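Local coordinates for protein galactitol 1-phosphate 5-dehydrogenase (Escherichia coli, PDB 4UEJ) that oxidises galactitol 1-phosphate to D-tagatose 6-phosphate with NAD+, as a zinc-containing member of the alcohol dehydrogenase family, at residues A[82-90]-A[288-299]; A[173-181]-A[199-207]. All coordinates share one frame; numbering follows the deposited sequence. Where two conformers were deposited one is given.

Interaction 1: residues A[82-90]-A[288-299]; sequences ACVPLLPCF and MNYSSPWPGQEW. With ZN (zinc ion), chain C.
The phenol oxygen of Y290 lies beside P85 and L86: L86 N gives OH a weak hydrogen bond of 3.3 Å (150° at the hydrogen), while P85 CD packs against the same oxygen. With CG anti to its carbonyl carbon (chi1 -52°), Y290 lays its ring alongside L86, whose CB comes within 3.4 Å of Y290 CE2. The other ring flank, at CE1, meets V84 CG1.

W294 packs against F90, P88, L86 and V84. Its indole receives the edge of F90 on one face in a T-shaped stack, centroids 5.0 Å apart and planes at 87°; P88 CG sits over the six-membered ring on that same face in a CH-pi contact. The benzo edge of W294 faces L86 O, 3.2 Å from CZ2, whereas the pyrrole N-H bonds K126 O, helping to fix the ring's rotation. V84 forks between two indoles: CG1 presses W294 CZ2, and CG2 lies over the W299 six-membered ring, 4.0 Å from its centroid. W299 is held in turn by NE1, which donates to N289 O at 3.0 Å.

C89, the residue before F90, binds a zinc ion with C92, C95 and C103; the contact thus packs the 288-296 loop, with its cis prolines P293 and P295, against the chain leading into that zinc lobe. Strand 107-108 flanks L86 and M288, the side chains of W299 and P85 touch helix 143-155, and strand 80-83 leads in from the GroES-like sheet.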
loop_
_atom_site.group_PDB
_atom_site.type_symbol
_atom_site.label_atom_id
_atom_site.label_comp_id
_atom_site.label_asym_id
_atom_site.label_seq_id
_atom_site.Cartn_x
_atom_site.Cartn_y
_atom_site.Cartn_z
ATOM N N ALA A 82 22.160 -24.249 3.789
ATOM C CA ALA A 82 20.741 -24.051 4.065
ATOM C C ALA A 82 19.990 -24.207 2.766
ATOM O O ALA A 82 20.539 -23.942 1.711
ATOM C CB ALA A 82 20.477 -22.676 4.656
ATOM N N CYS A 83 18.732 -24.619 2.841
ATOM C CA CYS A 83 17.913 -24.704 1.644
ATOM C C CYS A 83 17.383 -23.337 1.214
ATOM O O CYS A 83 16.915 -22.563 2.041
ATOM C CB CYS A 83 16.749 -25.651 1.877
ATOM S SG CYS A 83 15.630 -25.788 0.490
ATOM N N VAL A 84 17.477 -23.069 -0.089
ATOM C CA VAL A 84 16.820 -21.942 -0.736
ATOM C C VAL A 84 15.625 -22.548 -1.459
ATOM O O VAL A 84 15.785 -23.134 -2.522
ATOM C CB VAL A 84 17.752 -21.226 -1.723
ATOM C CG1 VAL A 84 17.058 -20.013 -2.348
ATOM C CG2 VAL A 84 19.034 -20.816 -1.029
ATOM N N PRO A 85 14.434 -22.474 -0.849
ATOM C CA PRO A 85 13.388 -23.406 -1.290
ATOM C C PRO A 85 12.689 -23.034 -2.597
ATOM O O PRO A 85 12.135 -23.921 -3.239
ATOM C CB PRO A 85 12.390 -23.391 -0.122
ATOM C CG PRO A 85 12.625 -22.051 0.568
ATOM C CD PRO A 85 14.106 -21.817 0.432
ATOM N N LEU A 86 12.722 -21.762 -2.976
ATOM C CA LEU A 86 12.106 -21.314 -4.234
ATOM C C LEU A 86 12.987 -21.664 -5.409
ATOM O O LEU A 86 14.191 -21.434 -5.361
ATOM C CB LEU A 86 11.865 -19.800 -4.217
ATOM C CG LEU A 86 11.426 -19.238 -5.585
ATOM C CD1 LEU A 86 10.033 -19.638 -5.760
ATOM C CD2 LEU A 86 11.564 -17.751 -5.695
ATOM N N LEU A 87 12.397 -22.206 -6.469
ATOM C CA LEU A 87 13.135 -22.374 -7.711
ATOM C C LEU A 87 12.426 -21.620 -8.822
ATOM O O LEU A 87 11.475 -22.129 -9.415
ATOM C CB LEU A 87 13.288 -23.853 -8.080
ATOM C CG LEU A 87 14.198 -24.133 -9.284
ATOM C CD1 LEU A 87 15.652 -23.790 -8.972
ATOM C CD2 LEU A 87 14.069 -25.577 -9.773
ATOM N N PRO A 88 12.880 -20.392 -9.102
ATOM C CA PRO A 88 12.337 -19.664 -10.249
ATOM C C PRO A 88 12.809 -20.288 -11.560
ATOM O O PRO A 88 13.755 -21.096 -11.565
ATOM C CB PRO A 88 12.890 -18.245 -10.075
ATOM C CG PRO A 88 14.047 -18.368 -9.183
ATOM C CD PRO A 88 13.923 -19.638 -8.389
ATOM N N CYS A 89 12.167 -19.913 -12.662
ATOM C CA CYS A 89 12.516 -20.462 -13.974
ATOM C C CYS A 89 13.746 -19.761 -14.557
ATOM O O CYS A 89 14.458 -20.337 -15.397
ATOM C CB CYS A 89 11.327 -20.356 -14.942
ATOM S SG CYS A 89 11.091 -18.731 -15.735
ATOM N N PHE A 90 13.969 -18.523 -14.106
ATOM C CA PHE A 90 15.107 -17.678 -14.484
ATOM C C PHE A 90 15.109 -17.209 -15.932
ATOM O O PHE A 90 16.104 -16.637 -16.397
ATOM C CB PHE A 90 16.436 -18.390 -14.202
ATOM C CG PHE A 90 16.728 -18.554 -12.751
ATOM C CD1 PHE A 90 16.948 -17.451 -11.949
ATOM C CD2 PHE A 90 16.805 -19.819 -12.189
ATOM C CE1 PHE A 90 17.222 -17.606 -10.604
ATOM C CE2 PHE A 90 17.077 -19.980 -10.848
ATOM C CZ PHE A 90 17.294 -18.873 -10.058
ATOM N N MET A 288 7.621 -13.751 -0.248
ATOM C CA MET A 288 8.795 -14.593 -0.130
ATOM C C MET A 288 10.014 -13.806 0.330
ATOM O O MET A 288 9.916 -12.976 1.229
ATOM C CB MET A 288 9.061 -15.312 -1.450
ATOM C CG MET A 288 7.946 -16.269 -1.804
ATOM S SD MET A 288 8.418 -17.503 -3.016
ATOM C CE MET A 288 7.507 -16.951 -4.447
ATOM N N ASN A 289 11.174 -14.100 -0.238
ATOM C CA ASN A 289 12.395 -13.583 0.348
ATOM C C ASN A 289 13.620 -13.588 -0.548
ATOM O O ASN A 289 14.700 -14.019 -0.140
ATOM C CB ASN A 289 12.691 -14.374 1.637
ATOM C CG ASN A 289 12.291 -15.864 1.557
ATOM O OD1 ASN A 289 11.167 -16.240 1.185
ATOM N ND2 ASN A 289 13.215 -16.714 1.958
ATOM N N TYR A 290 13.464 -13.084 -1.765
ATOM C CA TYR A 290 14.524 -13.181 -2.754
ATOM C C TYR A 290 14.716 -11.881 -3.474
ATOM O O TYR A 290 13.788 -11.080 -3.609
ATOM C CB TYR A 290 14.228 -14.285 -3.773
ATOM C CG TYR A 290 13.913 -15.570 -3.082
ATOM C CD1 TYR A 290 14.930 -16.369 -2.593
ATOM C CD2 TYR A 290 12.600 -15.962 -2.870
ATOM C CE1 TYR A 290 14.656 -17.530 -1.924
ATOM C CE2 TYR A 290 12.314 -17.124 -2.211
ATOM C CZ TYR A 290 13.354 -17.906 -1.737
ATOM O OH TYR A 290 13.098 -19.075 -1.066
ATOM N N SER A 291 15.942 -11.686 -3.936
ATOM C CA SER A 291 16.271 -10.548 -4.766
ATOM C C SER A 291 17.508 -10.891 -5.579
ATOM O O SER A 291 18.110 -11.951 -5.408
ATOM C CB SER A 291 16.490 -9.290 -3.919
ATOM O OG SER A 291 17.538 -9.475 -2.987
ATOM N N SER A 292 17.876 -9.992 -6.480
ATOM C CA SER A 292 19.016 -10.219 -7.356
ATOM C C SER A 292 20.280 -9.579 -6.782
ATOM O O SER A 292 20.211 -8.490 -6.213
ATOM C CB SER A 292 18.719 -9.668 -8.750
ATOM O OG SER A 292 19.881 -9.682 -9.552
ATOM N N PRO A 293 21.437 -10.251 -6.930
ATOM C CA PRO A 293 21.592 -11.556 -7.585
ATOM C C PRO A 293 21.154 -12.723 -6.704
ATOM O O PRO A 293 21.367 -12.691 -5.490
ATOM C CB PRO A 293 23.091 -11.624 -7.869
ATOM C CG PRO A 293 23.700 -10.837 -6.770
ATOM C CD PRO A 293 22.730 -9.731 -6.448
ATOM N N TRP A 294 20.537 -13.722 -7.329
ATOM C CA TRP A 294 20.004 -14.906 -6.651
ATOM C C TRP A 294 20.981 -15.537 -5.654
ATOM O O TRP A 294 22.142 -15.742 -5.990
ATOM C CB TRP A 294 19.610 -15.953 -7.698
ATOM C CG TRP A 294 18.993 -17.176 -7.113
ATOM C CD1 TRP A 294 19.604 -18.377 -6.877
ATOM C CD2 TRP A 294 17.638 -17.316 -6.665
ATOM N NE1 TRP A 294 18.707 -19.257 -6.312
ATOM C CE2 TRP A 294 17.496 -18.629 -6.171
ATOM C CE3 TRP A 294 16.531 -16.457 -6.637
ATOM C CZ2 TRP A 294 16.294 -19.107 -5.664
ATOM C CZ3 TRP A 294 15.341 -16.929 -6.128
ATOM C CH2 TRP A 294 15.231 -18.242 -5.639
ATOM N N PRO A 295 20.510 -15.869 -4.434
ATOM C CA PRO A 295 19.145 -15.702 -3.917
ATOM C C PRO A 295 18.855 -14.321 -3.344
ATOM O O PRO A 295 17.712 -14.041 -2.980
ATOM C CB PRO A 295 19.066 -16.756 -2.810
ATOM C CG PRO A 295 20.468 -16.804 -2.273
ATOM C CD PRO A 295 21.354 -16.633 -3.497
ATOM N N GLY A 296 19.873 -13.471 -3.241
ATOM C CA GLY A 296 19.631 -12.098 -2.833
ATOM C C GLY A 296 20.432 -11.685 -1.623
ATOM O O GLY A 296 20.881 -12.528 -0.842
ATOM N N GLN A 297 20.622 -10.379 -1.466
ATOM C CA GLN A 297 21.404 -9.875 -0.354
ATOM C C GLN A 297 20.809 -10.287 0.985
ATOM O O GLN A 297 21.547 -10.395 1.971
ATOM C CB GLN A 297 21.535 -8.354 -0.431
ATOM C CG GLN A 297 20.275 -7.593 -0.074
ATOM C CD GLN A 297 20.545 -6.521 0.962
ATOM O OE1 GLN A 297 21.550 -6.574 1.677
ATOM N NE2 GLN A 297 19.653 -5.539 1.048
ATOM N N GLU A 298 19.499 -10.547 1.025
ATOM C CA GLU A 298 18.852 -10.975 2.275
ATOM C C GLU A 298 19.548 -12.196 2.879
ATOM O O GLU A 298 19.720 -12.301 4.097
ATOM C CB GLU A 298 17.367 -11.300 2.049
ATOM C CG GLU A 298 16.476 -10.104 1.662
ATOM C CD GLU A 298 16.364 -9.911 0.151
ATOM O OE1 GLU A 298 17.334 -10.242 -0.568
ATOM O OE2 GLU A 298 15.304 -9.431 -0.327
ATOM N N TRP A 299 19.923 -13.127 2.017
ATOM C CA TRP A 299 20.546 -14.373 2.445
ATOM C C TRP A 299 21.950 -14.148 3.018
ATOM O O TRP A 299 22.277 -14.676 4.077
ATOM C CB TRP A 299 20.565 -15.350 1.263
ATOM C CG TRP A 299 19.170 -15.799 0.983
ATOM C CD1 TRP A 299 18.178 -15.077 0.364
ATOM C CD2 TRP A 299 18.578 -17.034 1.384
ATOM N NE1 TRP A 299 17.007 -15.807 0.338
ATOM C CE2 TRP A 299 17.230 -17.015 0.961
ATOM C CE3 TRP A 299 19.059 -18.173 2.050
ATOM C CZ2 TRP A 299 16.363 -18.082 1.183
ATOM C CZ3 TRP A 299 18.201 -19.221 2.272
ATOM C CH2 TRP A 299 16.867 -19.174 1.837
HETATM ZN ZN ZN C . 10.533 -17.083 -14.159
#

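Interaction 2: residues A[173-181]-A[199-207]; sequences GLLAIQCAV and ALAKSFGAM
The amide of Q178 meets the phenyl ring of F204 over a face: NE2 stands 3.1 Å above the ring plane, near its centre, with the amide and ring planes 50° apart. Further back on the same chain, Q178 CG makes a CH-pi contact, 4.2 Å from the ring centroid. The chain is extended beyond CG (chi2 -177°), which carries the amide out across the ring, and Q178 OE1 takes a hydrogen bond from S312 N. L200 O lies over the opposite face of F204.

The apolar contacts are branch to branch. L174 CD2 reaches F204 CD2 at the ring edge (4.0 Å), and its CD1 meets L200 CD2. I177 points CD1 at A201 CB, 3.7 Å away, and CG2 at the CB atoms of F204 and A206. These helices belong to successive beta-alpha-beta crossovers of the Rossmann fold; they run nearly parallel, at 25°, on the same side of the sheet, where I177 and A201 also touch strand 187-192. With the ring gone, an alanine at F204 would probably open a gap beside L174 and leave Q178 NE2 without the ring face beneath it.

Backbone bonds end the second helix in a Schellman motif at G205, with A206 N bonded to A201 O at 3.0 Å. There V181 CG2 lies against F204 O (3.7 Å), and a CB on G205 would clash with V181 CG2.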
loop_
_atom_site.group_PDB
_atom_site.type_symbol
_atom_site.label_atom_id
_atom_site.label_comp_id
_atom_site.label_asym_id
_atom_site.label_seq_id
_atom_site.Cartn_x
_atom_site.Cartn_y
_atom_site.Cartn_z
ATOM N N GLY A 173 8.194 -12.832 13.200
ATOM C CA GLY A 173 8.145 -11.559 13.912
ATOM C C GLY A 173 9.266 -11.349 14.918
ATOM O O GLY A 173 9.855 -10.269 14.993
ATOM N N LEU A 174 9.562 -12.371 15.718
ATOM C CA LEU A 174 10.625 -12.233 16.690
ATOM C C LEU A 174 11.968 -12.058 15.999
ATOM O O LEU A 174 12.804 -11.300 16.467
ATOM C CB LEU A 174 10.663 -13.441 17.624
ATOM C CG LEU A 174 9.455 -13.531 18.554
ATOM C CD1 LEU A 174 9.416 -14.873 19.301
ATOM C CD2 LEU A 174 9.499 -12.367 19.546
ATOM N N LEU A 175 12.184 -12.770 14.891
ATOM C CA LEU A 175 13.428 -12.594 14.131
ATOM C C LEU A 175 13.513 -11.173 13.577
ATOM O O LEU A 175 14.574 -10.545 13.608
ATOM C CB LEU A 175 13.531 -13.616 12.997
ATOM C CG LEU A 175 13.811 -15.054 13.487
ATOM C CD1 LEU A 175 13.529 -16.048 12.349
ATOM C CD2 LEU A 175 15.224 -15.195 13.963
ATOM N N ALA A 176 12.386 -10.675 13.079
ATOM C CA ALA A 176 12.328 -9.324 12.540
ATOM C C ALA A 176 12.692 -8.271 13.589
ATOM O O ALA A 176 13.356 -7.281 13.281
ATOM C CB ALA A 176 10.944 -9.045 11.964
ATOM N N ILE A 177 12.265 -8.474 14.826
ATOM C CA ILE A 177 12.673 -7.578 15.903
ATOM C C ILE A 177 14.177 -7.538 16.041
ATOM O O ILE A 177 14.773 -6.457 16.086
ATOM C CB ILE A 177 12.058 -8.000 17.236
ATOM C CG1 ILE A 177 10.540 -7.809 17.179
ATOM C CG2 ILE A 177 12.694 -7.217 18.383
ATOM C CD1 ILE A 177 9.808 -8.428 18.349
ATOM N N GLN A 178 14.787 -8.721 16.102
ATOM C CA GLN A 178 16.229 -8.831 16.238
ATOM C C GLN A 178 16.962 -8.180 15.072
ATOM O O GLN A 178 17.967 -7.491 15.272
ATOM C CB GLN A 178 16.639 -10.300 16.367
ATOM C CG GLN A 178 16.031 -11.004 17.553
ATOM C CD GLN A 178 16.521 -12.429 17.667
ATOM O OE1 GLN A 178 17.616 -12.744 17.218
ATOM N NE2 GLN A 178 15.713 -13.300 18.259
ATOM N N CYS A 179 16.451 -8.385 13.856
ATOM C CA CYS A 179 17.094 -7.801 12.682
ATOM C C CYS A 179 16.961 -6.274 12.680
ATOM O O CYS A 179 17.932 -5.578 12.403
ATOM C CB CYS A 179 16.518 -8.382 11.398
ATOM S SG CYS A 179 17.030 -10.105 11.141
ATOM N N ALA A 180 15.782 -5.773 13.030
ATOM C CA ALA A 180 15.573 -4.324 13.106
ATOM C C ALA A 180 16.560 -3.664 14.057
ATOM O O ALA A 180 17.108 -2.607 13.762
ATOM C CB ALA A 180 14.137 -4.010 13.529
ATOM N N VAL A 181 16.784 -4.278 15.211
ATOM C CA VAL A 181 17.737 -3.739 16.166
ATOM C C VAL A 181 19.144 -3.738 15.576
ATOM O O VAL A 181 19.871 -2.751 15.674
ATOM C CB VAL A 181 17.710 -4.539 17.482
ATOM C CG1 VAL A 181 18.807 -4.069 18.406
ATOM C CG2 VAL A 181 16.344 -4.375 18.133
ATOM N N ALA A 199 7.594 -10.399 26.560
ATOM C CA ALA A 199 8.784 -10.287 27.399
ATOM C C ALA A 199 10.001 -10.701 26.580
ATOM O O ALA A 199 11.025 -10.027 26.582
ATOM C CB ALA A 199 8.669 -11.143 28.676
ATOM N N LEU A 200 9.865 -11.811 25.866
ATOM C CA LEU A 200 10.891 -12.261 24.940
ATOM C C LEU A 200 11.212 -11.177 23.919
ATOM O O LEU A 200 12.378 -10.901 23.617
ATOM C CB LEU A 200 10.437 -13.540 24.234
ATOM C CG LEU A 200 11.536 -14.417 23.648
ATOM C CD1 LEU A 200 12.571 -14.761 24.732
ATOM C CD2 LEU A 200 10.949 -15.707 23.087
ATOM N N ALA A 201 10.170 -10.551 23.383
ATOM C CA ALA A 201 10.385 -9.472 22.426
ATOM C C ALA A 201 11.251 -8.360 23.033
ATOM O O ALA A 201 12.146 -7.850 22.379
ATOM C CB ALA A 201 9.036 -8.910 21.934
ATOM N N LYS A 202 10.989 -7.991 24.287
ATOM C CA LYS A 202 11.812 -6.987 24.958
ATOM C C LYS A 202 13.263 -7.459 25.120
ATOM O O LYS A 202 14.187 -6.658 24.987
ATOM C CB LYS A 202 11.238 -6.622 26.336
ATOM C CG LYS A 202 9.842 -6.005 26.311
ATOM C CD LYS A 202 9.193 -6.135 27.678
ATOM C CE LYS A 202 7.773 -5.614 27.671
ATOM N NZ LYS A 202 7.745 -4.150 27.887
ATOM N N SER A 203 13.449 -8.750 25.394
ATOM C CA SER A 203 14.794 -9.310 25.535
ATOM C C SER A 203 15.566 -9.261 24.221
ATOM O O SER A 203 16.796 -9.273 24.215
ATOM C CB SER A 203 14.734 -10.750 26.054
ATOM O OG SER A 203 14.478 -11.672 25.012
ATOM N N PHE A 204 14.831 -9.209 23.115
ATOM C CA PHE A 204 15.407 -9.127 21.783
ATOM C C PHE A 204 15.639 -7.690 21.361
ATOM O O PHE A 204 16.123 -7.433 20.254
ATOM C CB PHE A 204 14.494 -9.811 20.768
ATOM C CG PHE A 204 14.467 -11.295 20.903
ATOM C CD1 PHE A 204 15.551 -11.966 21.451
ATOM C CD2 PHE A 204 13.378 -12.026 20.471
ATOM C CE1 PHE A 204 15.540 -13.349 21.580
ATOM C CE2 PHE A 204 13.360 -13.390 20.584
ATOM C CZ PHE A 204 14.447 -14.064 21.143
ATOM N N GLY A 205 15.267 -6.754 22.226
ATOM C CA GLY A 205 15.501 -5.356 21.930
ATOM C C GLY A 205 14.289 -4.479 21.672
ATOM O O GLY A 205 14.461 -3.285 21.422
ATOM N N ALA A 206 13.074 -5.022 21.732
ATOM C CA ALA A 206 11.905 -4.143 21.619
ATOM C C ALA A 206 11.878 -3.245 22.852
ATOM O O ALA A 206 12.062 -3.716 23.966
ATOM C CB ALA A 206 10.605 -4.942 21.485
ATOM N N MET A 207 11.698 -1.946 22.653
ATOM C CA MET A 207 11.738 -1.029 23.787
ATOM C C MET A 207 10.374 -0.936 24.456
ATOM O O MET A 207 10.263 -0.494 25.601
ATOM C CB MET A 207 12.244 0.343 23.352
ATOM C CG MET A 207 11.667 0.874 22.053
ATOM S SD MET A 207 10.135 1.799 22.289
ATOM C CE MET A 207 10.678 3.084 23.403
#

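From the N terminus, the chain first builds the GroES-like domain, in which 82-90 lies; residues 288-299 come back to it and close interaction 1, a loop of 197 intervening residues. Inside that loop, wholly nested and not crossing it, interaction 2 closes a short excursion: helix 171-182, strand 187-192, then helix 196-203. The short closure is local to the Rossmann-fold, coenzyme-binding domain of this family; the long one joins the chain following strand 282-285, the last strand of the six-stranded parallel sheet, to the catalytic domain and its four-cysteine zinc lobe. The centres of interactions 1 and 2 lie about 25 Å apart; the nearest atoms of interactions 1 and 2 are about 8 Å apart, without touching.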